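Mandelate racemase/muconate lactonizing enzyme family protein (PDB 3U4F) binds magnesium and, as a member of the enolase superfamily, probably acts as a hydro-lyase. Local coordinates at residues G129-Y137 against I356-E365; P147-R158 against E187-M196. One frame throughout, in Å; residues are numbered along the deposited sequence.

Contact 1 of 2, residues G129-Y137 against I356-E365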
loop_
_atom_site.group_PDB
_atom_site.type_symbol
_atom_site.label_atom_id
_atom_site.label_comp_id
_atom_site.label_asym_id
_atom_site.label_seq_id
_atom_site.Cartn_x
_atom_site.Cartn_y
_atom_site.Cartn_z
ATOM N N GLY A 129 5.179 9.598 29.531
ATOM C CA GLY A 129 6.322 10.503 29.645
ATOM C C GLY A 129 5.945 11.803 30.344
ATOM O O GLY A 129 5.123 11.812 31.260
ATOM N N SER A 130 6.525 12.899 29.901
ATOM C CA SER A 130 6.274 14.211 30.509
ATOM C C SER A 130 6.652 15.293 29.531
ATOM O O SER A 130 7.418 15.056 28.582
ATOM C CB SER A 130 7.097 14.361 31.795
ATOM O OG SER A 130 8.468 14.186 31.512
ATOM N N ALA A 131 6.131 16.490 29.755
ATOM C CA ALA A 131 6.614 17.664 29.056
ATOM C C ALA A 131 8.122 17.879 29.306
ATOM O O ALA A 131 8.667 17.529 30.379
ATOM C CB ALA A 131 5.808 18.903 29.511
ATOM N N GLY A 132 8.803 18.438 28.316
ATOM C CA GLY A 132 10.239 18.726 28.432
ATOM C C GLY A 132 10.906 18.831 27.081
ATOM O O GLY A 132 10.244 18.922 26.064
ATOM N N THR A 133 12.234 18.840 27.060
ATOM C CA THR A 133 12.957 19.142 25.841
ATOM C C THR A 133 13.397 17.860 25.126
ATOM O O THR A 133 13.451 16.783 25.731
ATOM C CB THR A 133 14.233 19.943 26.145
ATOM O OG1 THR A 133 14.986 19.190 27.087
ATOM C CG2 THR A 133 13.885 21.332 26.762
ATOM N N ILE A 134 13.725 18.025 23.842
ATOM C CA ILE A 134 14.212 16.952 22.963
ATOM C C ILE A 134 15.309 17.541 22.104
ATOM O O ILE A 134 15.115 18.563 21.414
ATOM C CB ILE A 134 13.095 16.434 21.986
ATOM C CG1 ILE A 134 11.843 16.009 22.728
ATOM C CG2 ILE A 134 13.575 15.193 21.205
ATOM C CD1 ILE A 134 10.785 17.081 22.793
ATOM N N ARG A 135 16.448 16.860 22.081
ATOM C CA ARG A 135 17.537 17.235 21.205
ATOM C C ARG A 135 17.067 17.150 19.778
ATOM O O ARG A 135 16.433 16.161 19.410
ATOM C CB ARG A 135 18.701 16.250 21.363
ATOM C CG ARG A 135 19.931 16.619 20.519
ATOM C CD ARG A 135 21.043 15.616 20.778
ATOM N NE ARG A 135 22.236 15.911 19.989
ATOM C CZ ARG A 135 23.219 15.032 19.776
ATOM N NH1 ARG A 135 23.121 13.796 20.241
ATOM N NH2 ARG A 135 24.272 15.382 19.054
ATOM N N ALA A 136 17.392 18.157 18.969
ATOM C CA ALA A 136 16.975 18.109 17.553
ATOM C C ALA A 136 18.195 17.999 16.644
ATOM O O ALA A 136 19.271 18.522 16.973
ATOM C CB ALA A 136 16.181 19.341 17.196
ATOM N N TYR A 137 18.047 17.326 15.503
ATOM C CA TYR A 137 19.053 17.473 14.460
ATOM C C TYR A 137 18.507 18.281 13.289
ATOM O O TYR A 137 17.347 18.111 12.902
ATOM C CB TYR A 137 19.636 16.119 14.021
ATOM C CG TYR A 137 18.755 15.168 13.203
ATOM C CD1 TYR A 137 18.741 15.232 11.811
ATOM C CD2 TYR A 137 18.046 14.137 13.831
ATOM C CE1 TYR A 137 17.966 14.319 11.049
ATOM C CE2 TYR A 137 17.297 13.211 13.111
ATOM C CZ TYR A 137 17.266 13.301 11.709
ATOM O OH TYR A 137 16.533 12.381 10.975
ATOM N N ILE A 356 13.618 26.560 18.409
ATOM C CA ILE A 356 14.747 25.731 18.825
ATOM C C ILE A 356 15.681 26.604 19.644
ATOM O O ILE A 356 15.985 27.714 19.262
ATOM C CB ILE A 356 15.524 25.110 17.618
ATOM C CG1 ILE A 356 14.579 24.270 16.735
ATOM C CG2 ILE A 356 16.750 24.280 18.103
ATOM C CD1 ILE A 356 14.006 23.025 17.466
ATOM N N GLU A 357 16.130 26.081 20.770
ATOM C CA GLU A 357 17.020 26.812 21.651
ATOM C C GLU A 357 18.052 25.842 22.186
ATOM O O GLU A 357 17.711 24.769 22.726
ATOM C CB GLU A 357 16.200 27.379 22.798
ATOM C CG GLU A 357 16.915 28.314 23.701
ATOM C CD GLU A 357 15.899 29.041 24.549
ATOM O OE1 GLU A 357 15.475 30.130 24.123
ATOM O OE2 GLU A 357 15.463 28.490 25.585
ATOM N N ASP A 358 19.309 26.216 21.997
ATOM C CA ASP A 358 20.446 25.371 22.377
ATOM C C ASP A 358 20.261 23.994 21.741
ATOM O O ASP A 358 20.509 22.973 22.371
ATOM C CB ASP A 358 20.575 25.266 23.909
ATOM C CG ASP A 358 20.869 26.623 24.573
ATOM O OD1 ASP A 358 20.481 26.823 25.737
ATOM O OD2 ASP A 358 21.485 27.483 23.920
ATOM N N GLY A 359 19.779 23.994 20.497
ATOM C CA GLY A 359 19.622 22.759 19.706
ATOM C C GLY A 359 18.534 21.816 20.194
ATOM O O GLY A 359 18.491 20.667 19.756
ATOM N N HIS A 360 17.681 22.280 21.117
ATOM C CA HIS A 360 16.547 21.489 21.619
ATOM C C HIS A 360 15.188 22.114 21.305
ATOM O O HIS A 360 15.045 23.339 21.299
ATOM C CB HIS A 360 16.629 21.284 23.134
ATOM C CG HIS A 360 17.645 20.267 23.559
ATOM N ND1 HIS A 360 18.986 20.383 23.255
ATOM C CD2 HIS A 360 17.518 19.127 24.270
ATOM C CE1 HIS A 360 19.641 19.349 23.749
ATOM N NE2 HIS A 360 18.774 18.573 24.376
ATOM N N ALA A 361 14.192 21.244 21.076
ATOM C CA ALA A 361 12.790 21.640 20.884
ATOM C C ALA A 361 12.140 21.388 22.234
ATOM O O ALA A 361 12.727 20.730 23.078
ATOM C CB ALA A 361 12.121 20.741 19.818
ATOM N N ARG A 362 10.922 21.869 22.439
ATOM C CA ARG A 362 10.288 21.668 23.748
ATOM C C ARG A 362 8.797 21.395 23.653
ATOM O O ARG A 362 8.051 22.095 22.921
ATOM C CB ARG A 362 10.593 22.844 24.698
ATOM C CG ARG A 362 9.777 22.825 26.032
ATOM C CD ARG A 362 9.946 24.170 26.802
ATOM N NE ARG A 362 11.357 24.421 27.146
ATOM C CZ ARG A 362 12.009 23.862 28.168
ATOM N NH1 ARG A 362 11.408 22.986 28.979
ATOM N NH2 ARG A 362 13.282 24.188 28.395
ATOM N N VAL A 363 8.389 20.342 24.348
ATOM C CA VAL A 363 6.991 20.038 24.548
ATOM C C VAL A 363 6.565 20.688 25.874
ATOM O O VAL A 363 7.158 20.408 26.920
ATOM C CB VAL A 363 6.768 18.515 24.568
ATOM C CG1 VAL A 363 5.344 18.149 25.072
ATOM C CG2 VAL A 363 7.041 17.945 23.172
ATOM N N THR A 364 5.553 21.552 25.803
ATOM C CA THR A 364 4.982 22.177 27.007
ATOM C C THR A 364 3.909 21.332 27.671
ATOM O O THR A 364 3.520 20.273 27.178
ATOM C CB THR A 364 4.381 23.565 26.704
ATOM O OG1 THR A 364 3.184 23.397 25.952
ATOM C CG2 THR A 364 5.343 24.452 25.916
ATOM N N GLU A 365 3.429 21.793 28.829
ATOM C CA GLU A 365 2.343 21.117 29.518
ATOM C C GLU A 365 0.921 21.374 28.899
ATOM O O GLU A 365 -0.098 20.925 29.446
ATOM C CB GLU A 365 2.399 21.499 31.018
ATOM C CG GLU A 365 2.491 23.036 31.353
ATOM C CD GLU A 365 3.361 23.909 30.395
ATOM O OE1 GLU A 365 4.604 24.072 30.549
ATOM O OE2 GLU A 365 2.743 24.464 29.464
#
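His-360 and Thr-133 lose the most surface, followed by Ile-134. The imidazole of His-360 lies against the neighbouring strand. Arg-135 CA sits over the centre of one face of the His-360 ring, 3.6 Å from its centroid, as a CH-pi contact. His-360 ND1 bonds Asp-358 O in its own turn at 3.1 Å, close to the ring plane, which probably fixes the ring's rotation. Arg-135 turns its guanidinium elsewhere, to a salt bridge with Asp-164. Thr-133 straddles two side chains of the opposite strand. Its OG1 leans toward His-360, while Thr-133 CG2 rests over one face of the Arg-362 guanidinium, toward the rim, 3.3 Å from Arg-362 NH2. The Thr-133 torsion (chi1 55°) sets CG2 beside its own backbone N, on the Arg-362 side. On the other face of the sheet, Ile-134 CD1 meets Val-363 CG2 at 3.9 Å, next to Met-319 of helix 313-322. Gly-132 pairs with Val-363 and Ile-134 with Ala-361, each through two backbone bonds, one each way. Ala-136 N adds a bond to Gly-359 O at 2.9 Å, where a type I' turn leads into strand 360-363. This is an antiparallel ladder, attaching strand 360-363 to strand 132-139 of the TIM-barrel sheet.

Contact 2 of 2, residues P147-R158 against E187-M196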
loop_
_atom_site.group_PDB
_atom_site.type_symbol
_atom_site.label_atom_id
_atom_site.label_comp_id
_atom_site.label_asym_id
_atom_site.label_seq_id
_atom_site.Cartn_x
_atom_site.Cartn_y
_atom_site.Cartn_z
ATOM N N PRO A 147 28.005 20.724 -1.624
ATOM C CA PRO A 147 28.507 20.524 -0.277
ATOM C C PRO A 147 28.977 21.816 0.399
ATOM O O PRO A 147 28.738 21.976 1.605
ATOM C CB PRO A 147 29.661 19.534 -0.478
ATOM C CG PRO A 147 29.165 18.666 -1.611
ATOM C CD PRO A 147 28.586 19.734 -2.559
ATOM N N HIS A 148 29.604 22.734 -0.351
ATOM C CA HIS A 148 30.063 24.003 0.247
ATOM C C HIS A 148 28.911 24.764 0.871
ATOM O O HIS A 148 29.001 25.177 2.018
ATOM C CB HIS A 148 30.778 24.901 -0.782
ATOM C CG HIS A 148 31.022 26.302 -0.296
ATOM N ND1 HIS A 148 32.219 26.700 0.269
ATOM C CD2 HIS A 148 30.227 27.403 -0.304
ATOM C CE1 HIS A 148 32.152 27.982 0.579
ATOM N NE2 HIS A 148 30.951 28.429 0.258
ATOM N N ASP A 149 27.844 24.942 0.093
ATOM C CA ASP A 149 26.674 25.711 0.490
ATOM C C ASP A 149 25.919 25.038 1.614
ATOM O O ASP A 149 25.345 25.718 2.447
ATOM C CB ASP A 149 25.737 25.938 -0.696
ATOM C CG ASP A 149 26.261 27.011 -1.673
ATOM O OD1 ASP A 149 27.244 27.710 -1.326
ATOM O OD2 ASP A 149 25.688 27.133 -2.785
ATOM N N GLU A 150 25.915 23.701 1.601
ATOM C CA GLU A 150 25.336 22.900 2.681
ATOM C C GLU A 150 26.071 23.143 4.006
ATOM O O GLU A 150 25.438 23.435 5.027
ATOM C CB GLU A 150 25.344 21.408 2.293
ATOM C CG GLU A 150 24.641 20.506 3.278
ATOM C CD GLU A 150 23.116 20.549 3.129
ATOM O OE1 GLU A 150 22.555 19.553 2.624
ATOM O OE2 GLU A 150 22.494 21.566 3.508
ATOM N N ALA A 151 27.405 23.050 3.990
ATOM C CA ALA A 151 28.198 23.366 5.182
ATOM C C ALA A 151 27.913 24.783 5.678
ATOM O O ALA A 151 27.782 25.004 6.878
ATOM C CB ALA A 151 29.716 23.200 4.900
ATOM N N GLU A 152 27.852 25.744 4.759
ATOM C CA GLU A 152 27.755 27.148 5.177
ATOM C C GLU A 152 26.429 27.444 5.874
ATOM O O GLU A 152 26.414 28.122 6.898
ATOM C CB GLU A 152 27.999 28.116 4.015
ATOM C CG GLU A 152 29.479 28.217 3.562
ATOM C CD GLU A 152 30.461 28.437 4.731
ATOM O OE1 GLU A 152 30.281 29.414 5.496
ATOM O OE2 GLU A 152 31.397 27.620 4.900
ATOM N N ARG A 153 25.321 26.936 5.324
ATOM C CA ARG A 153 24.027 27.111 5.994
ATOM C C ARG A 153 23.920 26.354 7.326
ATOM O O ARG A 153 23.302 26.866 8.274
ATOM C CB ARG A 153 22.842 26.811 5.068
ATOM C CG ARG A 153 22.616 25.330 4.701
ATOM C CD ARG A 153 21.128 25.147 4.305
ATOM N NE ARG A 153 20.827 23.818 3.772
ATOM C CZ ARG A 153 19.645 23.456 3.270
ATOM N NH1 ARG A 153 18.613 24.306 3.243
ATOM N NH2 ARG A 153 19.493 22.232 2.799
HETATM N N MSE A 154 24.518 25.164 7.426
HETATM C CA MSE A 154 24.516 24.458 8.717
HETATM C C MSE A 154 25.266 25.259 9.784
HETATM O O MSE A 154 24.817 25.320 10.926
HETATM C CB MSE A 154 25.082 23.042 8.628
HETATM C CG MSE A 154 24.256 22.067 7.805
HETATM SE SE MSE A 154 22.333 22.026 8.271
HETATM C CE MSE A 154 21.884 20.387 7.305
ATOM N N LYS A 155 26.394 25.877 9.418
ATOM C CA LYS A 155 27.080 26.785 10.359
ATOM C C LYS A 155 26.181 27.953 10.785
ATOM O O LYS A 155 26.118 28.276 11.971
ATOM C CB LYS A 155 28.420 27.296 9.806
ATOM C CG LYS A 155 29.457 26.199 9.684
ATOM C CD LYS A 155 30.840 26.724 9.351
ATOM C CE LYS A 155 30.987 26.897 7.871
ATOM N NZ LYS A 155 32.410 27.006 7.426
ATOM N N ARG A 156 25.483 28.582 9.846
ATOM C CA ARG A 156 24.536 29.647 10.222
ATOM C C ARG A 156 23.486 29.156 11.212
ATOM O O ARG A 156 23.189 29.808 12.220
ATOM C CB ARG A 156 23.825 30.225 9.003
ATOM C CG ARG A 156 24.730 30.633 7.850
ATOM C CD ARG A 156 25.689 31.762 8.224
ATOM N NE ARG A 156 27.034 31.532 7.674
ATOM C CZ ARG A 156 27.395 31.767 6.410
ATOM N NH1 ARG A 156 26.520 32.245 5.532
ATOM N NH2 ARG A 156 28.638 31.514 6.022
ATOM N N LEU A 157 22.908 27.994 10.910
ATOM C CA LEU A 157 21.861 27.425 11.752
ATOM C C LEU A 157 22.387 27.081 13.135
ATOM O O LEU A 157 21.717 27.320 14.151
ATOM C CB LEU A 157 21.223 26.206 11.059
ATOM C CG LEU A 157 20.375 26.566 9.827
ATOM C CD1 LEU A 157 20.188 25.352 8.925
ATOM C CD2 LEU A 157 19.019 27.160 10.239
ATOM N N ARG A 158 23.601 26.545 13.185
ATOM C CA ARG A 158 24.224 26.213 14.454
ATOM C C ARG A 158 24.375 27.455 15.357
ATOM O O ARG A 158 24.043 27.429 16.536
ATOM C CB ARG A 158 25.596 25.568 14.232
ATOM C CG ARG A 158 26.372 25.456 15.550
ATOM C CD ARG A 158 27.611 24.611 15.486
ATOM N NE ARG A 158 28.580 25.140 14.533
ATOM C CZ ARG A 158 29.641 24.465 14.116
ATOM N NH1 ARG A 158 29.862 23.227 14.556
ATOM N NH2 ARG A 158 30.456 25.015 13.240
ATOM N N GLU A 187 32.575 14.144 -1.869
ATOM C CA GLU A 187 32.953 15.471 -1.422
ATOM C C GLU A 187 32.236 15.854 -0.131
ATOM O O GLU A 187 32.837 16.446 0.758
ATOM C CB GLU A 187 32.669 16.517 -2.498
ATOM C CG GLU A 187 33.121 17.939 -2.092
ATOM C CD GLU A 187 32.699 19.011 -3.086
ATOM O OE1 GLU A 187 32.176 18.655 -4.168
ATOM O OE2 GLU A 187 32.890 20.221 -2.785
ATOM N N ILE A 188 30.946 15.523 -0.028
ATOM C CA ILE A 188 30.142 16.047 1.087
ATOM C C ILE A 188 30.555 15.450 2.434
ATOM O O ILE A 188 30.536 16.138 3.438
ATOM C CB ILE A 188 28.609 15.880 0.832
ATOM C CG1 ILE A 188 27.797 16.834 1.731
ATOM C CG2 ILE A 188 28.187 14.458 1.035
ATOM C CD1 ILE A 188 26.329 17.019 1.307
ATOM N N VAL A 189 30.938 14.184 2.442
ATOM C CA VAL A 189 31.307 13.497 3.676
ATOM C C VAL A 189 32.515 14.185 4.344
ATOM O O VAL A 189 32.362 14.680 5.456
ATOM C CB VAL A 189 31.497 11.965 3.453
ATOM C CG1 VAL A 189 32.006 11.270 4.724
ATOM C CG2 VAL A 189 30.169 11.357 3.001
ATOM N N PRO A 190 33.689 14.256 3.660
ATOM C CA PRO A 190 34.825 14.942 4.288
ATOM C C PRO A 190 34.563 16.433 4.528
ATOM O O PRO A 190 35.065 16.990 5.514
ATOM C CB PRO A 190 35.969 14.742 3.263
ATOM C CG PRO A 190 35.261 14.600 1.943
ATOM C CD PRO A 190 34.080 13.704 2.344
ATOM N N THR A 191 33.769 17.060 3.661
ATOM C CA THR A 191 33.459 18.496 3.784
ATOM C C THR A 191 32.680 18.848 5.053
ATOM O O THR A 191 32.986 19.845 5.732
ATOM C CB THR A 191 32.685 19.010 2.577
ATOM O OG1 THR A 191 33.532 18.991 1.432
ATOM C CG2 THR A 191 32.204 20.435 2.802
HETATM N N MSE A 192 31.674 18.039 5.374
HETATM C CA MSE A 192 30.927 18.258 6.612
HETATM C C MSE A 192 31.795 18.092 7.854
HETATM O O MSE A 192 31.705 18.883 8.769
HETATM C CB MSE A 192 29.704 17.342 6.701
HETATM C CG MSE A 192 28.638 17.631 5.628
HETATM SE SE MSE A 192 27.964 19.485 5.639
HETATM C CE MSE A 192 27.229 19.545 7.428
ATOM N N ARG A 193 32.616 17.059 7.903
ATOM C CA ARG A 193 33.436 16.860 9.078
ATOM C C ARG A 193 34.485 17.970 9.227
ATOM O O ARG A 193 34.738 18.445 10.341
ATOM C CB ARG A 193 34.103 15.491 9.079
ATOM C CG ARG A 193 35.032 15.216 10.298
ATOM C CD ARG A 193 34.341 15.438 11.682
ATOM N NE ARG A 193 33.213 14.527 11.933
ATOM C CZ ARG A 193 32.215 14.744 12.802
ATOM N NH1 ARG A 193 32.156 15.871 13.514
ATOM N NH2 ARG A 193 31.261 13.830 12.954
ATOM N N ARG A 194 35.082 18.367 8.105
ATOM C CA ARG A 194 36.091 19.422 8.128
ATOM C C ARG A 194 35.444 20.708 8.632
ATOM O O ARG A 194 35.878 21.279 9.644
ATOM C CB ARG A 194 36.721 19.627 6.746
ATOM C CG ARG A 194 37.664 20.851 6.678
ATOM C CD ARG A 194 38.244 21.061 5.290
ATOM N NE ARG A 194 37.266 21.651 4.362
ATOM C CZ ARG A 194 36.751 21.015 3.308
ATOM N NH1 ARG A 194 37.129 19.768 3.028
ATOM N NH2 ARG A 194 35.872 21.631 2.519
ATOM N N GLU A 195 34.382 21.128 7.953
ATOM C CA GLU A 195 33.756 22.420 8.210
ATOM C C GLU A 195 32.992 22.526 9.530
ATOM O O GLU A 195 32.947 23.600 10.138
ATOM C CB GLU A 195 32.878 22.843 7.018
ATOM C CG GLU A 195 33.632 23.023 5.682
ATOM C CD GLU A 195 34.628 24.199 5.689
ATOM O OE1 GLU A 195 34.299 25.262 6.260
ATOM O OE2 GLU A 195 35.734 24.063 5.104
HETATM N N MSE A 196 32.382 21.431 9.983
HETATM C CA MSE A 196 31.610 21.499 11.226
HETATM C C MSE A 196 32.459 21.240 12.458
HETATM O O MSE A 196 32.005 21.494 13.566
HETATM C CB MSE A 196 30.410 20.534 11.219
HETATM C CG MSE A 196 29.490 20.662 10.009
HETATM SE SE MSE A 196 28.806 22.459 9.643
HETATM C CE MSE A 196 27.923 22.800 11.377
HETATM O O HOH W 1 30.916 22.173 -3.119
#
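Lys-155 NZ is gripped by two carboxylates. Lys-155 NZ lies 2.8 Å from Glu-195 OE1 on the facing helix, meeting that oxygen nearly along the C-O bond. Lys-155 NZ is also 2.8 Å from Glu-152 OE2, one turn back on its own helix. Glu-152 OE2 and Glu-195 OE1 are 4.0 Å apart, and the ammonium between them probably offsets their repulsion. Arg-156 holds the other oxygen of Glu-152, and Arg-194 NE holds OE2 of Glu-195, so the network spans both helices. With an alanine in place of Lys-155, the carboxylates of Glu-152 and Glu-195 would probably be left close together without the ammonium that bridges them. The two short segments run roughly parallel, their axes 30° apart, as neighbouring outer helices of the superfamily's modified TIM barrel, (beta/alpha)7beta, do. Strands 165-169 and 201-205 lie beneath them. Met-196, a selenomethionine, is a knob set among Ala-151, Met-154, Lys-155 and Arg-158. Its chain bends at chi2 (-54°) and again at chi3, which brings Met-196 CE over the centre of the Arg-158 guanidinium, 3.6 Å from Arg-158 CZ. At the edge of that group, Arg-158 NH1 gives a straight bond (170°) to Met-196 O at 2.9 Å, on a lone pair. Selenomethionine Met-192 lays SE against Ala-151 CA and CE against Met-154 CG. Where helix 147-161 begins, Pro-147 CG packs on Ile-188 CB at 3.7 Å.

Contact 1 and contact 2 share no element, but strand 132-139 and helix 147-161 follow each other in the chain. Their centres are 24 Å apart, and their nearest atoms, about 7 Å apart, do not touch. Contact 1 is partly buried and joins strand to strand. Contact 2 is more buried, although it lies farther from the chain centre, and joins helix to helix on the outside of the barrel. Main-chain hydrogen bonds carry the first. Side chains carry the second, with charges toward one side and selenomethionines toward the strands. Contact 1 closes a long sequence gap, whereas contact 2 links barrel helices separated by one strand.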